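Probable ribonuclease HepT (Haemophilus influenzae, PDB 1JOG) probably acts as the RNase toxin of a type VII toxin-antitoxin system, as a homodimer neutralised by its partner MntA, probably through AMPylation. Local coordinates at residues 61-64 with 65-68. Sequence-based numbering, arbitrary orientation.
Sequences MKRQ and LQQD
Lys62 O accepts a hydrogen bond from Gln66 N at 2.8 Å, one of the i+4 to i backbone hydrogen bonds of the alpha-helix in the last turns of the long helix 36-68. The preceding bond, Leu65 N to Met61 O, is a little longer at 3.1 Å but straighter, with an N-H...O angle of 165°. The bond from Gln67 N to Arg63 O is weak, with an N-H...O angle of 135°. A side-chain bond joins in, as Gln64 NE2 donates to Asp68 OD2 over 2.9 Å. The Gln64 chain leaves with CG anti to the backbone N (chi1 180°) and bends at chi2, which brings the amide round to the carboxylate; OD2 is met from above the carboxylate plane. Buried Leu65 and Met61, the latter modelled as selenomethionine, belong to the helix's inner face, Leu65 touching Glu86 and Phe90, Met61 reaching Ile83, Ala87 and Leu135 and so tying this helix to 80-89 and 125-140. On a more open face, Arg63 and Gln67 run side by side in the same direction, guanidinium and amide nearly parallel, with Arg63 NE 3.9 Å from Gln67 NE2.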
loop_
_atom_site.group_PDB
_atom_site.type_symbol
_atom_site.label_atom_id
_atom_site.label_comp_id
_atom_site.label_asym_id
_atom_site.label_seq_id
_atom_site.Cartn_x
_atom_site.Cartn_y
_atom_site.Cartn_z
HETATM N N MSE A 61 8.712 16.510 -7.086
HETATM C CA MSE A 61 8.449 17.912 -7.066
HETATM C C MSE A 61 9.336 18.451 -5.948
HETATM O O MSE A 61 9.836 19.540 -6.040
HETATM C CB MSE A 61 7.007 18.224 -6.683
HETATM C CG MSE A 61 5.970 17.847 -7.728
HETATM SE SE MSE A 61 4.168 18.151 -6.964
HETATM C CE MSE A 61 3.518 16.708 -8.178
ATOM N N LYS A 62 9.488 17.690 -4.874
ATOM C CA LYS A 62 10.235 18.159 -3.739
ATOM C C LYS A 62 11.712 18.310 -4.116
ATOM O O LYS A 62 12.306 19.390 -3.991
ATOM C CB LYS A 62 10.085 17.186 -2.595
ATOM C CG LYS A 62 10.471 17.818 -1.275
ATOM C CD LYS A 62 10.205 16.901 -0.070
ATOM C CE LYS A 62 11.036 17.348 1.152
ATOM N NZ LYS A 62 10.604 16.744 2.453
ATOM N N ARG A 63 12.308 17.239 -4.619
ATOM C CA ARG A 63 13.693 17.350 -4.970
ATOM C C ARG A 63 13.899 18.428 -6.001
ATOM O O ARG A 63 14.954 19.028 -6.030
ATOM C CB ARG A 63 14.254 16.055 -5.511
ATOM C CG ARG A 63 15.446 15.563 -4.731
ATOM C CD ARG A 63 15.800 14.124 -5.089
ATOM N NE ARG A 63 15.791 13.920 -6.542
ATOM C CZ ARG A 63 15.980 12.717 -7.084
ATOM N NH1 ARG A 63 16.189 11.640 -6.280
ATOM N NH2 ARG A 63 15.957 12.596 -8.422
ATOM N N GLN A 64 12.898 18.688 -6.832
ATOM C CA GLN A 64 13.041 19.681 -7.889
ATOM C C GLN A 64 13.176 21.054 -7.273
ATOM O O GLN A 64 14.072 21.767 -7.603
ATOM C CB GLN A 64 11.838 19.633 -8.800
ATOM C CG GLN A 64 11.853 20.606 -9.929
ATOM C CD GLN A 64 12.887 20.276 -10.959
ATOM O OE1 GLN A 64 13.277 19.130 -11.100
ATOM N NE2 GLN A 64 13.336 21.283 -11.700
ATOM N N LEU A 65 12.294 21.395 -6.354
ATOM C CA LEU A 65 12.282 22.669 -5.678
ATOM C C LEU A 65 13.441 22.818 -4.713
ATOM O O LEU A 65 13.913 23.932 -4.486
ATOM C CB LEU A 65 10.949 22.835 -4.928
ATOM C CG LEU A 65 9.822 22.765 -5.997
ATOM C CD1 LEU A 65 8.507 22.327 -5.373
ATOM C CD2 LEU A 65 9.692 24.101 -6.795
ATOM N N GLN A 66 13.886 21.685 -4.171
ATOM C CA GLN A 66 14.984 21.565 -3.190
ATOM C C GLN A 66 16.369 21.783 -3.806
ATOM O O GLN A 66 17.266 22.240 -3.141
ATOM C CB GLN A 66 14.893 20.173 -2.584
ATOM C CG GLN A 66 15.613 19.866 -1.318
ATOM C CD GLN A 66 15.090 18.553 -0.739
ATOM O OE1 GLN A 66 14.904 17.574 -1.478
ATOM N NE2 GLN A 66 14.845 18.520 0.570
ATOM N N GLN A 67 16.499 21.452 -5.081
ATOM C CA GLN A 67 17.721 21.588 -5.834
ATOM C C GLN A 67 17.624 22.809 -6.743
ATOM O O GLN A 67 18.627 23.410 -7.110
ATOM C CB GLN A 67 17.927 20.393 -6.791
ATOM C CG GLN A 67 18.120 18.957 -6.209
ATOM C CD GLN A 67 18.417 17.927 -7.341
ATOM O OE1 GLN A 67 18.479 18.300 -8.510
ATOM N NE2 GLN A 67 18.593 16.653 -6.998
ATOM N N ASP A 68 16.408 23.167 -7.120
ATOM C CA ASP A 68 16.195 24.219 -8.117
ATOM C C ASP A 68 16.738 25.612 -7.924
ATOM O O ASP A 68 17.643 26.050 -8.650
ATOM C CB ASP A 68 14.703 24.339 -8.478
ATOM C CG ASP A 68 14.481 24.607 -9.977
ATOM O OD1 ASP A 68 15.222 25.465 -10.527
ATOM O OD2 ASP A 68 13.584 23.967 -10.595
#